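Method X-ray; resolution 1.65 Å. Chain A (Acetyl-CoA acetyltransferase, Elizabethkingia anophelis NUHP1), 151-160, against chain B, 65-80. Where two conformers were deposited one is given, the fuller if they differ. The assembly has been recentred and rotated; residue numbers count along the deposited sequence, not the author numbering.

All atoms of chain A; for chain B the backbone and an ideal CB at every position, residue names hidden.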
# COMPACT_ATOMS: atom_id res chain seq x y z
N LEU A 151 -15.89 9.27 -3.65
CA LEU A 151 -16.85 8.37 -4.27
C LEU A 151 -16.16 7.43 -5.25
O LEU A 151 -16.50 6.25 -5.31
CB LEU A 151 -17.93 9.17 -5.00
CG LEU A 151 -18.82 10.03 -4.13
CD1 LEU A 151 -19.77 10.82 -5.01
CD2 LEU A 151 -19.58 9.13 -3.16
N LYS A 152 -15.19 7.94 -6.02
CA LYS A 152 -14.60 7.15 -7.10
C LYS A 152 -13.69 6.05 -6.56
O LYS A 152 -13.75 4.90 -7.00
CB LYS A 152 -13.83 8.05 -8.07
CG LYS A 152 -13.00 7.29 -9.11
CD LYS A 152 -13.86 6.59 -10.14
CE LYS A 152 -13.00 5.86 -11.18
NZ LYS A 152 -13.81 4.98 -12.09
N ASP A 153 -12.81 6.39 -5.62
CA ASP A 153 -11.83 5.43 -5.14
C ASP A 153 -12.23 4.78 -3.83
O ASP A 153 -11.76 3.68 -3.51
CB ASP A 153 -10.45 6.10 -4.98
CG ASP A 153 -9.84 6.55 -6.31
OD1 ASP A 153 -10.25 6.05 -7.39
OD2 ASP A 153 -8.92 7.40 -6.28
N GLY A 154 -13.09 5.44 -3.05
CA GLY A 154 -13.41 4.92 -1.73
C GLY A 154 -14.71 4.14 -1.65
O GLY A 154 -14.74 3.05 -1.08
N LEU A 155 -15.79 4.68 -2.22
CA LEU A 155 -17.14 4.24 -1.87
C LEU A 155 -17.93 3.60 -3.00
O LEU A 155 -19.08 3.18 -2.78
CB LEU A 155 -17.96 5.43 -1.33
CG LEU A 155 -17.26 6.17 -0.18
CD1 LEU A 155 -18.07 7.40 0.21
CD2 LEU A 155 -17.05 5.24 1.00
N THR A 156 -17.38 3.52 -4.20
CA THR A 156 -18.11 2.97 -5.34
C THR A 156 -17.52 1.61 -5.71
O THR A 156 -16.31 1.49 -5.92
CB THR A 156 -18.03 3.91 -6.55
OG1 THR A 156 -18.67 5.15 -6.21
CG2 THR A 156 -18.76 3.31 -7.73
N ASP A 157 -18.38 0.60 -5.80
CA ASP A 157 -17.93 -0.70 -6.28
C ASP A 157 -17.59 -0.61 -7.77
O ASP A 157 -18.40 -0.12 -8.57
CB ASP A 157 -19.01 -1.75 -6.04
CG ASP A 157 -18.62 -3.11 -6.58
OD1 ASP A 157 -17.61 -3.68 -6.11
OD2 ASP A 157 -19.33 -3.61 -7.49
N VAL A 158 -16.40 -1.09 -8.14
CA VAL A 158 -15.95 -0.97 -9.53
C VAL A 158 -16.88 -1.71 -10.48
O VAL A 158 -17.24 -1.20 -11.55
CB VAL A 158 -14.51 -1.50 -9.67
CG1 VAL A 158 -14.13 -1.56 -11.16
CG2 VAL A 158 -13.53 -0.61 -8.90
N TYR A 159 -17.29 -2.92 -10.11
CA TYR A 159 -17.90 -3.84 -11.08
C TYR A 159 -19.36 -3.48 -11.32
O TYR A 159 -19.84 -3.56 -12.46
CB TYR A 159 -17.69 -5.28 -10.57
CG TYR A 159 -16.26 -5.37 -10.10
CD1 TYR A 159 -15.21 -5.44 -11.01
CD2 TYR A 159 -15.95 -5.24 -8.75
CE1 TYR A 159 -13.88 -5.44 -10.59
CE2 TYR A 159 -14.62 -5.24 -8.31
CZ TYR A 159 -13.60 -5.33 -9.25
OH TYR A 159 -12.30 -5.31 -8.84
N SER A 160 -20.06 -3.05 -10.27
CA SER A 160 -21.46 -2.64 -10.41
C SER A 160 -21.63 -1.15 -10.64
O SER A 160 -22.71 -0.72 -11.06
CB SER A 160 -22.24 -3.03 -9.15
OG SER A 160 -21.78 -2.26 -8.05
N UNK B 65 0.62 5.79 -7.66
CA UNK B 65 -0.28 6.89 -8.01
C UNK B 65 -1.66 6.30 -8.25
O UNK B 65 -2.04 5.97 -9.38
CB UNK B 65 0.22 7.66 -9.24
N UNK B 66 -2.39 6.11 -7.15
CA UNK B 66 -3.64 5.34 -7.17
C UNK B 66 -4.86 6.19 -7.50
O UNK B 66 -5.95 5.64 -7.66
CB UNK B 66 -3.85 4.66 -5.82
N UNK B 67 -4.70 7.51 -7.61
CA UNK B 67 -5.87 8.38 -7.74
C UNK B 67 -6.63 8.08 -9.02
O UNK B 67 -6.04 8.03 -10.12
CB UNK B 67 -5.45 9.85 -7.71
N UNK B 68 -7.94 7.92 -8.88
CA UNK B 68 -8.82 7.72 -10.01
C UNK B 68 -8.79 6.33 -10.61
O UNK B 68 -9.50 6.10 -11.60
CB UNK B 68 -8.47 8.74 -11.10
N UNK B 69 -8.00 5.41 -10.04
CA UNK B 69 -8.01 4.03 -10.52
C UNK B 69 -9.24 3.27 -10.07
O UNK B 69 -9.48 2.16 -10.56
CB UNK B 69 -6.75 3.30 -10.04
N UNK B 70 -10.03 3.84 -9.17
CA UNK B 70 -11.18 3.13 -8.65
C UNK B 70 -10.85 2.34 -7.40
O UNK B 70 -9.70 2.22 -6.97
CB UNK B 70 -11.75 2.20 -9.72
N UNK B 71 -11.91 1.80 -6.80
CA UNK B 71 -11.78 1.10 -5.53
C UNK B 71 -10.91 -0.15 -5.67
O UNK B 71 -11.05 -0.91 -6.63
CB UNK B 71 -13.16 0.72 -4.99
N UNK B 72 -10.05 -0.38 -4.67
CA UNK B 72 -9.23 -1.59 -4.56
C UNK B 72 -8.48 -1.89 -5.85
O UNK B 72 -8.74 -2.90 -6.51
CB UNK B 72 -10.10 -2.79 -4.18
N UNK B 73 -7.52 -1.04 -6.22
CA UNK B 73 -6.77 -1.30 -7.47
C UNK B 73 -6.15 -2.68 -7.53
O UNK B 73 -6.13 -3.28 -8.62
CB UNK B 73 -5.66 -0.26 -7.64
N UNK B 74 -5.64 -3.23 -6.42
CA UNK B 74 -5.05 -4.56 -6.53
C UNK B 74 -6.10 -5.63 -6.79
O UNK B 74 -5.81 -6.63 -7.47
CB UNK B 74 -4.27 -4.90 -5.26
N UNK B 75 -7.33 -5.44 -6.30
CA UNK B 75 -8.40 -6.38 -6.64
C UNK B 75 -8.74 -6.31 -8.12
O UNK B 75 -8.98 -7.33 -8.77
CB UNK B 75 -9.65 -6.10 -5.80
N UNK B 76 -8.82 -5.08 -8.66
CA UNK B 76 -9.12 -4.94 -10.08
C UNK B 76 -8.10 -5.67 -10.94
O UNK B 76 -8.46 -6.34 -11.92
CB UNK B 76 -9.17 -3.46 -10.47
N UNK B 77 -6.82 -5.56 -10.59
CA UNK B 77 -5.80 -6.28 -11.34
C UNK B 77 -5.97 -7.79 -11.20
O UNK B 77 -5.86 -8.54 -12.19
CB UNK B 77 -4.40 -5.86 -10.87
N UNK B 78 -6.19 -8.27 -9.98
CA UNK B 78 -6.31 -9.71 -9.76
C UNK B 78 -7.52 -10.29 -10.49
O UNK B 78 -7.40 -11.32 -11.16
CB UNK B 78 -6.41 -10.01 -8.26
N UNK B 79 -8.70 -9.68 -10.32
CA UNK B 79 -9.88 -10.20 -10.99
C UNK B 79 -9.75 -10.10 -12.51
O UNK B 79 -10.17 -11.01 -13.24
CB UNK B 79 -11.13 -9.45 -10.52
N UNK B 80 -9.12 -9.02 -13.00
CA UNK B 80 -8.91 -8.89 -14.43
C UNK B 80 -7.99 -9.95 -15.00
O UNK B 80 -8.10 -10.31 -16.18
CB UNK B 80 -8.34 -7.50 -14.74

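Position 65 lies out of reach of chain A, so the contact sets no rule there; it is Leu B65. Position 66, whose CB has nothing of chain A within 5.5 Å, is equally free and holds Gln B66, the start of a type II turn that runs to 69. At 67 the CB points away, and a small or medium side chain would do: Ala B67.

Position 68 has phi 77°, which by itself favours glycine. The carboxylate of Asp A153 faces the amide. The residue is Gly B68, and its N donates to Asp A153 OD2 at 2.8 Å. At 69 the CB again points away, so many residues, polar ones included, would suit; Glu B69 is found.

Position 70 is the strictest. With phi/psi of 91/173°, a CB would jam against the preceding carbonyl O and sit 3.4 Å from Val A158 CG2. Only glycine fits comfortably, and Gly B70 also donates from N to Asp A153 OD1 at 2.8 Å, so one aspartate side chain grips two amides of the loop. Gly B70 CA makes a CA-H...O contact with Lys A152 O (3.5 Å).

At 71 the CB points sideways, 3.4 Å from Thr A156 O and 3.6 Å from Asp A153 O. Nearby, Gly A154 O offers an acceptor, so a long side chain with a donor is attractive: Gln, Lys or Arg. Gln B71, extended through chi1 and chi2 (both t), donates from NE2 to Gly A154 O at 2.9 Å. An amide also brings an acceptor: a water donates to both Gln B71 OE1 and Asp A157 OD1.

At 72 phi is +52°, where Gly or Asn is easiest, yet chain A sets no demand and the residue is Ala B72, at the N-cap position of the helix; 73 and 74 are equally free, and hold Pro B73, which suits a helix's first turn, and Ala B74.

At 75 the CB points toward chain A, 4.1 Å from Tyr A159 OH; a flexible aliphatic stem would suit. Lys B75 places CG 3.6 Å from Tyr A159 OH, then its end leads away.

At 76 the CB lies 4.0 Å from Tyr A159 OH, with Val A158 a little farther off, inviting a side chain with aliphatic carbons, such as Leu, Met or Gln. Gln B76 packs CD 3.6 Å from Val A158 CG2, while its NE2 donates to Glu B69 O (2.8 Å) and Gln B71 O (3.0 Å), tying loop to helix.

At 79 the CB points toward the tyrosine, favouring Leu, Met or Ile; Leu B79 lays CD1 3.7 Å from Tyr A159 CZ. Positions 77, 78 and 80 make no contact: Ala B77, Ala B78, Gly B80.

Chain B (65-80) LQAGEGQAPAKQAALG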
# COMPACT_ATOMS: atom_id res chain seq x y z
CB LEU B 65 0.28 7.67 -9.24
CG LEU B 65 1.67 8.24 -8.93
CD1 LEU B 65 2.38 8.68 -10.20
CD2 LEU B 65 1.59 9.40 -7.92
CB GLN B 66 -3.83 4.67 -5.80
CG GLN B 66 -2.67 3.70 -5.50
CD GLN B 66 -2.64 3.17 -4.07
OE1 GLN B 66 -3.57 3.38 -3.30
NE2 GLN B 66 -1.56 2.47 -3.72
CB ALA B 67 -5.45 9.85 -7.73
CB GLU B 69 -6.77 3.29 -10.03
CG GLU B 69 -5.48 3.90 -10.55
CD GLU B 69 -4.28 3.12 -10.06
OE1 GLU B 69 -3.21 3.23 -10.69
OE2 GLU B 69 -4.42 2.41 -9.01
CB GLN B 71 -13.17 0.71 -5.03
CG GLN B 71 -13.17 0.28 -3.57
CD GLN B 71 -14.52 -0.25 -3.13
OE1 GLN B 71 -15.00 -1.25 -3.65
NE2 GLN B 71 -15.13 0.41 -2.15
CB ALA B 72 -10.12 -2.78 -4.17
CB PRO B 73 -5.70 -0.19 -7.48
CG PRO B 73 -5.87 0.59 -6.22
CD PRO B 73 -7.14 0.21 -5.56
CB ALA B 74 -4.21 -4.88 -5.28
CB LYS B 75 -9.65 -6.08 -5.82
CG LYS B 75 -10.82 -7.05 -6.09
CD LYS B 75 -10.57 -8.44 -5.56
CE LYS B 75 -10.39 -8.41 -4.04
NZ LYS B 75 -10.47 -9.76 -3.42
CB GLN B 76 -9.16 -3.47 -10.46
CG GLN B 76 -10.30 -2.68 -9.80
CD GLN B 76 -10.25 -1.25 -10.25
OE1 GLN B 76 -10.46 -0.96 -11.43
NE2 GLN B 76 -9.93 -0.34 -9.32
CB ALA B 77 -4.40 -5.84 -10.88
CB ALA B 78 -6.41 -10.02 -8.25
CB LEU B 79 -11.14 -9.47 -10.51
CG LEU B 79 -11.47 -9.67 -9.03
CD1 LEU B 79 -12.73 -8.88 -8.67
CD2 LEU B 79 -11.65 -11.16 -8.70
O HOH W 1 -11.01 4.01 -12.88
O HOH W 2 -12.40 -3.42 -6.77
O HOH W 3 -14.63 2.53 -7.91
O HOH W 4 -14.97 -2.67 -6.00
O HOH W 5 -9.87 1.71 -2.66
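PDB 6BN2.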